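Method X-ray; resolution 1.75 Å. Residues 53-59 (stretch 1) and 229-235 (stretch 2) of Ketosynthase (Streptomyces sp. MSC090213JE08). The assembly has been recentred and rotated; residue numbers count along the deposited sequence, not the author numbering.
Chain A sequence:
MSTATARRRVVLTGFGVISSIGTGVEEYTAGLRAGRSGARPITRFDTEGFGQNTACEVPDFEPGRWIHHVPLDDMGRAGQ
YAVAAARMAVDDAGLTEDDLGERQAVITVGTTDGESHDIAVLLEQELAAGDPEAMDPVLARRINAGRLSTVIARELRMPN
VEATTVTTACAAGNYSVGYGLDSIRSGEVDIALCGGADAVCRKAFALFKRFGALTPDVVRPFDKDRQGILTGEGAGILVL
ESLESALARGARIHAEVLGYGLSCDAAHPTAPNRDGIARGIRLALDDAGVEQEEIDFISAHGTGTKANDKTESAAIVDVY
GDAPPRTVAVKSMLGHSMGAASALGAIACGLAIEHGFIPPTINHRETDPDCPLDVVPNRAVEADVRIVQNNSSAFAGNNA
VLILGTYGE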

# COMPACT_ATOMS: atom_id res chain seq x y z
N ASN A 53 25.60 11.59 -9.13
CA ASN A 53 25.81 10.35 -8.33
C ASN A 53 25.65 10.58 -6.82
O ASN A 53 26.20 9.82 -6.02
CB ASN A 53 27.16 9.70 -8.64
CG ASN A 53 28.26 10.30 -7.80
OD1 ASN A 53 28.23 11.48 -7.49
ND2 ASN A 53 29.18 9.46 -7.33
N THR A 54 24.83 11.56 -6.42
CA THR A 54 24.52 11.83 -5.03
C THR A 54 23.08 11.38 -4.72
O THR A 54 22.17 11.55 -5.51
CB THR A 54 24.65 13.32 -4.72
OG1 THR A 54 25.97 13.72 -5.10
CG2 THR A 54 24.37 13.65 -3.27
N ALA A 55 22.90 10.81 -3.53
CA ALA A 55 21.61 10.41 -3.01
C ALA A 55 21.77 10.45 -1.50
O ALA A 55 22.86 10.74 -1.03
CB ALA A 55 21.24 9.05 -3.50
N CYS A 56 20.71 10.15 -0.76
CA CYS A 56 20.76 10.19 0.66
C CYS A 56 20.62 8.76 1.18
O CYS A 56 19.59 8.40 1.76
CB CYS A 56 19.68 11.07 1.27
SG CYS A 56 19.91 12.82 0.88
N GLU A 57 21.68 7.98 0.96
CA GLU A 57 21.71 6.61 1.39
C GLU A 57 21.90 6.54 2.90
O GLU A 57 22.37 7.48 3.57
CB GLU A 57 22.84 5.83 0.74
CG GLU A 57 22.54 5.40 -0.66
CD GLU A 57 23.69 4.65 -1.29
OE1 GLU A 57 24.67 4.38 -0.56
OE2 GLU A 57 23.61 4.33 -2.48
N VAL A 58 21.48 5.39 3.45
CA VAL A 58 21.85 5.01 4.77
C VAL A 58 23.28 4.50 4.66
O VAL A 58 23.59 3.60 3.87
CB VAL A 58 20.90 3.96 5.39
CG1 VAL A 58 21.47 3.37 6.67
CG2 VAL A 58 19.53 4.56 5.67
N PRO A 59 24.22 5.13 5.38
CA PRO A 59 25.65 4.91 5.11
C PRO A 59 26.20 3.55 5.57
O PRO A 59 26.90 2.88 4.78
CB PRO A 59 26.27 6.10 5.87
CG PRO A 59 25.36 6.33 7.02
CD PRO A 59 23.98 6.11 6.45
N ILE A 229 15.09 17.29 -5.86
CA ILE A 229 15.20 16.39 -4.76
C ILE A 229 16.54 15.66 -4.85
O ILE A 229 17.18 15.61 -5.89
CB ILE A 229 14.04 15.37 -4.78
CG1 ILE A 229 14.22 14.31 -5.87
CG2 ILE A 229 12.68 16.06 -4.89
CD1 ILE A 229 13.45 13.00 -5.57
N LEU A 230 16.84 14.94 -3.76
CA LEU A 230 17.74 13.82 -3.83
C LEU A 230 16.93 12.59 -3.40
O LEU A 230 16.14 12.73 -2.50
CB LEU A 230 18.90 14.02 -2.85
CG LEU A 230 19.92 15.09 -3.22
CD1 LEU A 230 20.86 15.33 -2.05
CD2 LEU A 230 20.70 14.70 -4.47
N THR A 231 17.14 11.47 -4.07
CA THR A 231 16.50 10.19 -3.70
C THR A 231 17.14 9.69 -2.41
O THR A 231 18.35 9.91 -2.15
CB THR A 231 16.61 9.15 -4.82
OG1 THR A 231 17.96 8.77 -4.97
CG2 THR A 231 16.10 9.64 -6.15
N GLY A 232 16.31 9.11 -1.55
CA GLY A 232 16.64 8.71 -0.24
C GLY A 232 16.06 7.34 0.05
O GLY A 232 15.61 6.64 -0.85
N GLU A 233 16.22 6.92 1.30
CA GLU A 233 15.83 5.64 1.71
C GLU A 233 15.83 5.58 3.23
O GLU A 233 16.14 6.53 3.93
CB GLU A 233 16.78 4.59 1.13
CG GLU A 233 18.24 4.77 1.57
CD GLU A 233 19.12 3.58 1.27
OE1 GLU A 233 18.79 2.79 0.36
OE2 GLU A 233 20.13 3.44 1.97
N GLY A 234 15.44 4.41 3.73
CA GLY A 234 15.41 4.20 5.13
C GLY A 234 14.08 3.63 5.57
O GLY A 234 13.32 3.18 4.79
N ALA A 235 13.86 3.62 6.88
CA ALA A 235 12.62 3.13 7.42
C ALA A 235 12.33 3.90 8.70
O ALA A 235 13.23 4.21 9.51
CB ALA A 235 12.74 1.65 7.66
O HOH W 1 19.38 11.06 -5.66
O HOH W 2 17.42 9.41 2.98

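Two direct hydrogen bonds pin these nearly parallel segments, both donated by backbone amides of the first. Cys 56 N reaches Thr 231 O at 2.7 Å, almost straight. Two residues on, Val 58 N binds Glu 233 OE2 at 2.8 Å, so a carboxylate takes the place a backbone carbonyl might fill. The side chain of Glu 233, with chi1 p and chi2 t, leaves its backbone sideways and brings its end closer to the first stretch; further hydrogen bonds elsewhere in the structure help pay for burying its charge.

Water fills the gaps in the backbone pairing. Water 1 donates to Thr 54 O and accepts from Thr 231 N, both at 2.8 Å; water 2 joins Cys 56 O, at 2.7 Å, to Glu 233 N, at 3.2 Å. Gly 232 CA also approaches Cys 56 O at 3.6 Å in a CA-H...O contact.

Packing completes the 405 Å² interface. Leu 230 points toward the first stretch, its CD1 lying 4.0 Å from Cys 56 SG and its CD2 4.0 Å from Thr 54 CG2. The small Ala 55 fits closely, its CB 3.3 Å from Thr 231 O. Gly 234 has a positive phi at which a CB would jam against the preceding carbonyl, so its backbone itself calls for glycine.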